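Local coordinates for TetR family transcriptional regulator (Chloroflexus aurantiacus, PDB 3NRG), which probably binds regulatory DNA through a predicted helix-turn-helix motif and controls transcription, as members of the TetR family do, at residues Ile19-Tyr31 and Arg107-Pro121. Residues are numbered along the deposited sequence; the frame is centred on the assembly and turned at random.
Sequences IDVLLDEFAQNDY and RLAQIAYKALYDDVP
Arg-107 projects from the start of helix 106-114 onto helix 12-28, a knob among Asp-20, Leu-23, Asp-24 and Ala-27. Arg-107 NH1 donates to Asp-20 OD1 at 2.8 Å, approaching from above the carboxylate plane, while NH2 adds a weak bond to the same oxygen. Asp-24 brings a second, longer salt bridge, its OD1 3.5 Å from Arg-107 NH1, and both carboxylates stand at the guanidinium edge. Leu-23 meanwhile lies over one guanidinium face through CB and CD1. A bend at chi3 (-61°) turns the guanidinium along helix 12-28 toward this acidic pair. A leucine in place of Arg-107 would probably leave Asp-20 and Asp-24 without the cation they share.

Farther along, the axes of helix segments 19-28 and 107-114 cross at 38°, and small Ala-27 lets the backbones approach to 5.1 Å between its CA and that of Ile-111. Ile-111 CD1 packs beside Leu-23 CD2 and Phe-26 CB. The extended Lys-114 brings NZ to Ala-27 O, a weak bond at 3.4 Å near the end of helix 12-28, where carbonyls lack a following helical turn. Asn-29 ND2 gives a fairly straight hydrogen bond (161°) to a lone pair of Glu-25 O, occupying another such carbonyl.

Beyond the helices, Pro-121 CD sits over the Tyr-31 ring face, 3.5 Å from its centroid, a CH-pi contact suited to proline's slightly positive C-H groups. Lys-57 makes a cation-pi contact with that ring and bonds Tyr-31 O. Ionic bonds at the partly exposed rim thus probably fix helix 106-114 along helix 12-28, while the leucine-isoleucine-alanine core sets their spacing.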
ATOM      1  N   ILE A  19     -16.455   8.899  -2.258  1.00 31.21           N
ATOM      2  CA  ILE A  19     -15.119   8.345  -2.009  1.00 30.03           C
ATOM      3  C   ILE A  19     -15.004   6.914  -2.561  1.00 33.49           C
ATOM      4  O   ILE A  19     -14.004   6.594  -3.209  1.00 32.84           O
ATOM      5  CB  ILE A  19     -14.711   8.467  -0.505  1.00 32.93           C
ATOM      6  CG1 ILE A  19     -14.540   9.968  -0.108  1.00 33.83           C
ATOM      7  CG2 ILE A  19     -13.420   7.662  -0.211  1.00 31.87           C
ATOM      8  CD1 ILE A  19     -14.429  10.255   1.401  1.00 41.59           C
ATOM      9  N   ASP A  20     -16.064   6.075  -2.356  1.00 30.56           N
ATOM     10  CA  ASP A  20     -16.128   4.691  -2.865  0.50 30.60           C
ATOM     11  C   ASP A  20     -15.995   4.668  -4.398  1.00 34.92           C
ATOM     12  O   ASP A  20     -15.297   3.814  -4.951  1.00 34.09           O
ATOM     13  CB  ASP A  20     -17.452   4.023  -2.432  0.50 33.44           C
ATOM     14  CG  ASP A  20     -17.632   2.601  -2.938  0.50 44.96           C
ATOM     15  OD1 ASP A  20     -17.152   1.667  -2.263  0.50 45.59           O
ATOM     16  OD2 ASP A  20     -18.293   2.422  -3.983  0.50 51.47           O
ATOM     17  N   VAL A  21     -16.664   5.627  -5.083  1.00 32.54           N
ATOM     18  CA  VAL A  21     -16.625   5.746  -6.547  1.00 32.49           C
ATOM     19  C   VAL A  21     -15.230   6.219  -6.996  1.00 35.66           C
ATOM     20  O   VAL A  21     -14.668   5.654  -7.941  1.00 35.11           O
ATOM     21  CB  VAL A  21     -17.763   6.670  -7.080  1.00 37.22           C
ATOM     22  CG1 VAL A  21     -17.568   7.004  -8.564  1.00 37.71           C
ATOM     23  CG2 VAL A  21     -19.130   6.032  -6.846  1.00 37.37           C
ATOM     24  N   LEU A  22     -14.653   7.222  -6.281  1.00 31.74           N
ATOM     25  CA  LEU A  22     -13.309   7.747  -6.573  1.00 31.04           C
ATOM     26  C   LEU A  22     -12.233   6.672  -6.387  1.00 35.73           C
ATOM     27  O   LEU A  22     -11.297   6.605  -7.187  1.00 36.49           O
ATOM     28  CB  LEU A  22     -12.988   8.976  -5.694  1.00 30.54           C
ATOM     29  CG  LEU A  22     -13.824  10.237  -5.951  1.00 34.96           C
ATOM     30  CD1 LEU A  22     -13.597  11.263  -4.873  1.00 34.52           C
ATOM     31  CD2 LEU A  22     -13.526  10.834  -7.305  1.00 37.45           C
ATOM     32  N   LEU A  23     -12.371   5.821  -5.343  1.00 30.74           N
ATOM     33  CA  LEU A  23     -11.416   4.736  -5.092  1.00 29.49           C
ATOM     34  C   LEU A  23     -11.437   3.715  -6.230  1.00 34.11           C
ATOM     35  O   LEU A  23     -10.380   3.387  -6.767  1.00 33.56           O
ATOM     36  CB  LEU A  23     -11.689   4.047  -3.736  1.00 28.89           C
ATOM     37  CG  LEU A  23     -11.309   4.843  -2.490  1.00 33.19           C
ATOM     38  CD1 LEU A  23     -11.811   4.165  -1.241  1.00 33.69           C
ATOM     39  CD2 LEU A  23      -9.819   5.048  -2.406  1.00 34.91           C
ATOM     40  N   ASP A  24     -12.646   3.267  -6.644  1.00 31.35           N
ATOM     41  CA  ASP A  24     -12.809   2.319  -7.748  1.00 31.77           C
ATOM     42  C   ASP A  24     -12.213   2.856  -9.051  1.00 37.22           C
ATOM     43  O   ASP A  24     -11.428   2.160  -9.685  1.00 37.37           O
ATOM     44  CB  ASP A  24     -14.294   1.956  -7.948  1.00 34.59           C
ATOM     45  CG  ASP A  24     -14.824   0.912  -6.982  1.00 44.79           C
ATOM     46  OD1 ASP A  24     -14.058  -0.017  -6.632  1.00 43.93           O
ATOM     47  OD2 ASP A  24     -16.033   0.958  -6.665  1.00 52.42           O
ATOM     48  N   GLU A  25     -12.545   4.116  -9.417  1.00 34.18           N
ATOM     49  CA  GLU A  25     -12.067   4.760 -10.646  1.00 34.53           C
ATOM     50  C   GLU A  25     -10.530   4.896 -10.701  1.00 38.65           C
ATOM     51  O   GLU A  25      -9.927   4.596 -11.732  1.00 38.35           O
ATOM     52  CB  GLU A  25     -12.751   6.135 -10.836  1.00 36.35           C
ATOM     53  CG  GLU A  25     -12.413   6.835 -12.149  1.00 43.68           C
ATOM     54  CD  GLU A  25     -12.986   6.220 -13.415  1.00 55.54           C
ATOM     55  OE1 GLU A  25     -13.915   5.385 -13.314  1.00 52.66           O
ATOM     56  OE2 GLU A  25     -12.534   6.614 -14.517  1.00 35.64           O
ATOM     57  N   PHE A  26      -9.907   5.357  -9.608  1.00 35.67           N
ATOM     58  CA  PHE A  26      -8.457   5.543  -9.567  1.00 35.85           C
ATOM     59  C   PHE A  26      -7.661   4.225  -9.406  1.00 42.25           C
ATOM     60  O   PHE A  26      -6.489   4.178  -9.781  1.00 42.78           O
ATOM     61  CB  PHE A  26      -8.053   6.578  -8.506  1.00 36.91           C
ATOM     62  CG  PHE A  26      -8.180   8.011  -8.971  1.00 39.13           C
ATOM     63  CD1 PHE A  26      -9.302   8.768  -8.650  1.00 42.32           C
ATOM     64  CD2 PHE A  26      -7.180   8.605  -9.733  1.00 41.69           C
ATOM     65  CE1 PHE A  26      -9.411  10.099  -9.063  1.00 43.83           C
ATOM     66  CE2 PHE A  26      -7.304   9.928 -10.169  1.00 45.29           C
ATOM     67  CZ  PHE A  26      -8.416  10.668  -9.823  1.00 43.62           C
ATOM     68  N   ALA A  27      -8.300   3.160  -8.883  1.00 39.08           N
ATOM     69  CA  ALA A  27      -7.635   1.863  -8.728  1.00 38.67           C
ATOM     70  C   ALA A  27      -7.779   0.995  -9.989  1.00 43.58           C
ATOM     71  O   ALA A  27      -6.850   0.256 -10.336  1.00 43.02           O
ATOM     72  CB  ALA A  27      -8.191   1.128  -7.522  1.00 38.89           C
ATOM     73  N   GLN A  28      -8.944   1.084 -10.673  1.00 41.01           N
ATOM     74  CA  GLN A  28      -9.232   0.294 -11.877  1.00 41.77           C
ATOM     75  C   GLN A  28      -8.638   0.907 -13.156  1.00 47.83           C
ATOM     76  O   GLN A  28      -8.559   0.222 -14.180  1.00 48.66           O
ATOM     77  CB  GLN A  28     -10.747   0.091 -12.046  1.00 43.61           C
ATOM     78  CG  GLN A  28     -11.380  -0.803 -10.980  1.00 56.36           C
ATOM     79  CD  GLN A  28     -12.899  -0.774 -11.021  1.00 72.90           C
ATOM     80  OE1 GLN A  28     -13.525  -0.355 -12.008  1.00 66.13           O
ATOM     81  NE2 GLN A  28     -13.526  -1.236  -9.952  1.00 66.03           N
ATOM     82  N   ASN A  29      -8.249   2.200 -13.111  1.00 44.71           N
ATOM     83  CA  ASN A  29      -7.732   2.900 -14.292  1.00 45.59           C
ATOM     84  C   ASN A  29      -6.452   3.681 -14.002  1.00 50.69           C
ATOM     85  O   ASN A  29      -6.235   4.122 -12.868  1.00 50.03           O
ATOM     86  CB  ASN A  29      -8.800   3.862 -14.858  1.00 44.71           C
ATOM     87  CG  ASN A  29     -10.088   3.197 -15.249  1.00 59.40           C
ATOM     88  OD1 ASN A  29     -10.222   2.643 -16.343  1.00 61.86           O
ATOM     89  ND2 ASN A  29     -11.080   3.269 -14.375  1.00 42.96           N
ATOM     90  N   ASP A  30      -5.618   3.885 -15.050  1.00 48.75           N
ATOM     91  CA  ASP A  30      -4.396   4.695 -14.974  0.50 48.72           C
ATOM     92  C   ASP A  30      -4.796   6.167 -14.844  1.00 52.57           C
ATOM     93  O   ASP A  30      -5.862   6.549 -15.328  1.00 53.02           O
ATOM     94  CB  ASP A  30      -3.534   4.481 -16.247  0.50 51.94           C
ATOM     95  CG  ASP A  30      -2.365   5.448 -16.398  0.50 63.07           C
ATOM     96  OD1 ASP A  30      -1.455   5.414 -15.549  0.50 63.04           O
ATOM     97  OD2 ASP A  30      -2.370   6.236 -17.368  0.50 69.22           O
ATOM     98  N   TYR A  31      -3.949   6.997 -14.194  1.00 48.03           N
ATOM     99  CA  TYR A  31      -4.233   8.431 -14.000  1.00 47.71           C
ATOM    100  C   TYR A  31      -4.771   9.142 -15.268  1.00 54.16           C
ATOM    101  O   TYR A  31      -5.761   9.873 -15.184  1.00 54.17           O
ATOM    102  CB  TYR A  31      -3.003   9.171 -13.428  1.00 47.90           C
ATOM    103  CG  TYR A  31      -3.287  10.618 -13.088  1.00 48.92           C
ATOM    104  CD1 TYR A  31      -3.827  10.973 -11.856  1.00 49.87           C
ATOM    105  CD2 TYR A  31      -3.067  11.629 -14.021  1.00 50.55           C
ATOM    106  CE1 TYR A  31      -4.143  12.297 -11.560  1.00 50.69           C
ATOM    107  CE2 TYR A  31      -3.376  12.955 -13.734  1.00 51.87           C
ATOM    108  CZ  TYR A  31      -3.927  13.284 -12.507  1.00 57.87           C
ATOM    109  OH  TYR A  31      -4.210  14.592 -12.217  1.00 59.32           O
ATOM    110  N   ARG A 107      -8.291  -0.994  -2.622  1.00 28.35           N
ATOM    111  CA  ARG A 107      -8.323   0.115  -3.576  1.00 27.92           C
ATOM    112  C   ARG A 107      -7.290   1.182  -3.239  1.00 31.62           C
ATOM    113  O   ARG A 107      -6.555   1.613  -4.125  1.00 31.57           O
ATOM    114  CB  ARG A 107      -9.739   0.697  -3.702  1.00 27.05           C
ATOM    115  CG  ARG A 107     -10.761  -0.351  -4.147  1.00 31.08           C
ATOM    116  CD  ARG A 107     -12.181   0.157  -4.097  1.00 38.66           C
ATOM    117  NE  ARG A 107     -12.589   0.541  -2.747  1.00 40.04           N
ATOM    118  CZ  ARG A 107     -13.766   1.088  -2.458  1.00 57.53           C
ATOM    119  NH1 ARG A 107     -14.663   1.293  -3.414  1.00 50.49           N
ATOM    120  NH2 ARG A 107     -14.055   1.429  -1.210  1.00 44.71           N
ATOM    121  N   LEU A 108      -7.161   1.540  -1.950  1.00 28.75           N
ATOM    122  CA  LEU A 108      -6.139   2.499  -1.503  1.00 28.90           C
ATOM    123  C   LEU A 108      -4.743   1.963  -1.796  1.00 32.27           C
ATOM    124  O   LEU A 108      -3.890   2.701  -2.305  1.00 31.25           O
ATOM    125  CB  LEU A 108      -6.284   2.797   0.007  1.00 29.21           C
ATOM    126  CG  LEU A 108      -7.366   3.820   0.392  1.00 33.95           C
ATOM    127  CD1 LEU A 108      -7.617   3.803   1.883  1.00 34.00           C
ATOM    128  CD2 LEU A 108      -6.982   5.226  -0.061  1.00 35.73           C
ATOM    129  N   ALA A 109      -4.527   0.654  -1.514  1.00 29.04           N
ATOM    130  CA  ALA A 109      -3.252  -0.026  -1.752  1.00 28.20           C
ATOM    131  C   ALA A 109      -2.905  -0.067  -3.235  1.00 31.37           C
ATOM    132  O   ALA A 109      -1.741   0.136  -3.592  1.00 30.54           O
ATOM    133  CB  ALA A 109      -3.302  -1.437  -1.192  1.00 28.76           C
ATOM    134  N   GLN A 110      -3.919  -0.319  -4.103  1.00 28.06           N
ATOM    135  CA  GLN A 110      -3.733  -0.389  -5.556  1.00 28.46           C
ATOM    136  C   GLN A 110      -3.358   0.984  -6.134  1.00 34.21           C
ATOM    137  O   GLN A 110      -2.490   1.065  -7.007  1.00 34.18           O
ATOM    138  CB  GLN A 110      -4.991  -0.970  -6.241  1.00 30.12           C
ATOM    139  CG  GLN A 110      -4.866  -1.172  -7.768  1.00 48.96           C
ATOM    140  CD  GLN A 110      -3.760  -2.132  -8.181  1.00 76.80           C
ATOM    141  OE1 GLN A 110      -3.095  -1.936  -9.198  1.00 73.75           O
ATOM    142  NE2 GLN A 110      -3.568  -3.213  -7.423  1.00 72.95           N
ATOM    143  N   ILE A 111      -3.977   2.067  -5.609  1.00 31.43           N
ATOM    144  CA  ILE A 111      -3.665   3.441  -6.030  1.00 32.09           C
ATOM    145  C   ILE A 111      -2.201   3.793  -5.648  1.00 37.81           C
ATOM    146  O   ILE A 111      -1.459   4.327  -6.475  1.00 38.25           O
ATOM    147  CB  ILE A 111      -4.701   4.455  -5.443  1.00 34.83           C
ATOM    148  CG1 ILE A 111      -6.114   4.202  -6.030  1.00 35.58           C
ATOM    149  CG2 ILE A 111      -4.256   5.909  -5.680  1.00 35.23           C
ATOM    150  CD1 ILE A 111      -7.270   4.798  -5.205  1.00 41.85           C
ATOM    151  N   ALA A 112      -1.783   3.427  -4.422  1.00 34.83           N
ATOM    152  CA  ALA A 112      -0.416   3.653  -3.940  1.00 34.99           C
ATOM    153  C   ALA A 112       0.599   2.789  -4.715  1.00 39.78           C
ATOM    154  O   ALA A 112       1.725   3.231  -4.959  1.00 40.00           O
ATOM    155  CB  ALA A 112      -0.332   3.354  -2.450  1.00 35.28           C
ATOM    156  N   TYR A 113       0.184   1.562  -5.114  1.00 36.02           N
ATOM    157  CA  TYR A 113       1.022   0.638  -5.879  1.00 35.56           C
ATOM    158  C   TYR A 113       1.277   1.166  -7.293  1.00 40.94           C
ATOM    159  O   TYR A 113       2.411   1.080  -7.777  1.00 40.75           O
ATOM    160  CB  TYR A 113       0.376  -0.760  -5.929  1.00 36.30           C
ATOM    161  CG  TYR A 113       1.149  -1.773  -6.752  1.00 37.58           C
ATOM    162  CD1 TYR A 113       2.270  -2.414  -6.233  1.00 39.21           C
ATOM    163  CD2 TYR A 113       0.709  -2.156  -8.017  1.00 38.60           C
ATOM    164  CE1 TYR A 113       2.977  -3.357  -6.982  1.00 40.42           C
ATOM    165  CE2 TYR A 113       1.403  -3.102  -8.772  1.00 39.85           C
ATOM    166  CZ  TYR A 113       2.535  -3.704  -8.249  1.00 47.48           C
ATOM    167  OH  TYR A 113       3.215  -4.639  -8.987  1.00 48.26           O
ATOM    168  N   LYS A 114       0.216   1.709  -7.962  1.00 38.26           N
ATOM    169  CA  LYS A 114       0.345   2.247  -9.319  0.50 38.86           C
ATOM    170  C   LYS A 114       1.258   3.481  -9.353  1.00 43.99           C
ATOM    171  O   LYS A 114       1.942   3.705 -10.346  1.00 44.86           O
ATOM    172  CB  LYS A 114      -1.034   2.574  -9.917  0.50 41.50           C
ATOM    173  CG  LYS A 114      -1.782   1.359 -10.459  0.50 49.81           C
ATOM    174  CD  LYS A 114      -3.022   1.782 -11.247  0.50 58.44           C
ATOM    175  CE  LYS A 114      -3.641   0.629 -11.995  0.50 66.15           C
ATOM    176  NZ  LYS A 114      -4.742   1.076 -12.875  0.50 73.41           N
ATOM    177  N   ALA A 115       1.298   4.264  -8.242  1.00 40.59           N
ATOM    178  CA  ALA A 115       2.134   5.470  -8.132  1.00 41.01           C
ATOM    179  C   ALA A 115       3.638   5.151  -8.267  1.00 46.17           C
ATOM    180  O   ALA A 115       4.422   6.034  -8.621  1.00 46.16           O
ATOM    181  CB  ALA A 115       1.866   6.172  -6.806  1.00 41.56           C
ATOM    182  N   LEU A 116       4.030   3.885  -7.989  1.00 43.39           N
ATOM    183  CA  LEU A 116       5.418   3.426  -8.111  1.00 43.94           C
ATOM    184  C   LEU A 116       5.877   3.346  -9.576  1.00 52.44           C
ATOM    185  O   LEU A 116       7.077   3.431  -9.843  1.00 53.24           O
ATOM    186  CB  LEU A 116       5.583   2.040  -7.467  1.00 42.70           C
ATOM    187  CG  LEU A 116       5.436   1.955  -5.954  1.00 45.89           C
ATOM    188  CD1 LEU A 116       5.224   0.528  -5.524  1.00 45.01           C
ATOM    189  CD2 LEU A 116       6.637   2.558  -5.246  1.00 46.49           C
ATOM    190  N   TYR A 117       4.931   3.126 -10.515  1.00 51.28           N
ATOM    191  CA  TYR A 117       5.261   2.904 -11.923  1.00 53.30           C
ATOM    192  C   TYR A 117       4.674   3.959 -12.867  1.00 60.89           C
ATOM    193  O   TYR A 117       5.354   4.390 -13.801  1.00 62.12           O
ATOM    194  CB  TYR A 117       4.821   1.484 -12.361  1.00 54.50           C
ATOM    195  CG  TYR A 117       5.238   0.389 -11.396  1.00 55.35           C
ATOM    196  CD1 TYR A 117       6.542  -0.099 -11.384  1.00 57.00           C
ATOM    197  CD2 TYR A 117       4.331  -0.149 -10.487  1.00 55.38           C
ATOM    198  CE1 TYR A 117       6.939  -1.079 -10.475  1.00 56.04           C
ATOM    199  CE2 TYR A 117       4.715  -1.133  -9.578  1.00 55.62           C
ATOM    200  CZ  TYR A 117       6.021  -1.600  -9.579  1.00 62.60           C
ATOM    201  OH  TYR A 117       6.401  -2.574  -8.693  1.00 64.15           O
ATOM    202  N   ASP A 118       3.408   4.342 -12.651  1.00 58.68           N
ATOM    203  CA  ASP A 118       2.699   5.273 -13.529  1.00 60.37           C
ATOM    204  C   ASP A 118       3.146   6.734 -13.381  1.00 64.59           C
ATOM    205  O   ASP A 118       3.571   7.147 -12.299  1.00 62.61           O
ATOM    206  CB  ASP A 118       1.173   5.141 -13.337  1.00 62.79           C
ATOM    207  CG  ASP A 118       0.602   3.775 -13.725  1.00 78.05           C
ATOM    208  OD1 ASP A 118       1.385   2.908 -14.197  1.00 78.51           O
ATOM    209  OD2 ASP A 118      -0.624   3.572 -13.554  1.00 87.13           O
ATOM    210  N   ASP A 119       3.033   7.519 -14.482  1.00 63.37           N
ATOM    211  CA  ASP A 119       3.371   8.948 -14.481  1.00 64.34           C
ATOM    212  C   ASP A 119       2.243   9.719 -13.803  1.00 67.06           C
ATOM    213  O   ASP A 119       1.277  10.125 -14.460  1.00 67.26           O
ATOM    214  CB  ASP A 119       3.616   9.463 -15.925  1.00 68.23           C
ATOM    215  CG  ASP A 119       4.181  10.885 -16.016  1.00 83.25           C
ATOM    216  OD1 ASP A 119       3.684  11.776 -15.279  1.00 83.70           O
ATOM    217  OD2 ASP A 119       5.045  11.126 -16.888  1.00 92.11           O
ATOM    218  N   VAL A 120       2.341   9.874 -12.480  1.00 62.10           N
ATOM    219  CA  VAL A 120       1.318  10.552 -11.687  1.00 61.25           C
ATOM    220  C   VAL A 120       1.811  11.919 -11.178  1.00 64.83           C
ATOM    221  O   VAL A 120       3.004  12.084 -10.918  1.00 63.97           O
ATOM    222  CB  VAL A 120       0.766   9.653 -10.546  1.00 63.76           C
ATOM    223  CG1 VAL A 120      -0.034   8.479 -11.112  1.00 63.01           C
ATOM    224  CG2 VAL A 120       1.887   9.160  -9.630  1.00 62.92           C
ATOM    225  N   PRO A 121       0.921  12.935 -11.080  1.00 61.97           N
ATOM    226  CA  PRO A 121       1.382  14.257 -10.647  1.00 62.64           C
ATOM    227  C   PRO A 121       1.395  14.414  -9.132  1.00 65.02           C
ATOM    228  O   PRO A 121       0.422  14.886  -8.544  1.00 64.59           O
ATOM    229  CB  PRO A 121       0.404  15.211 -11.330  1.00 65.50           C
ATOM    230  CG  PRO A 121      -0.850  14.406 -11.518  1.00 69.26           C
ATOM    231  CD  PRO A 121      -0.525  12.940 -11.384  1.00 63.44           C
TER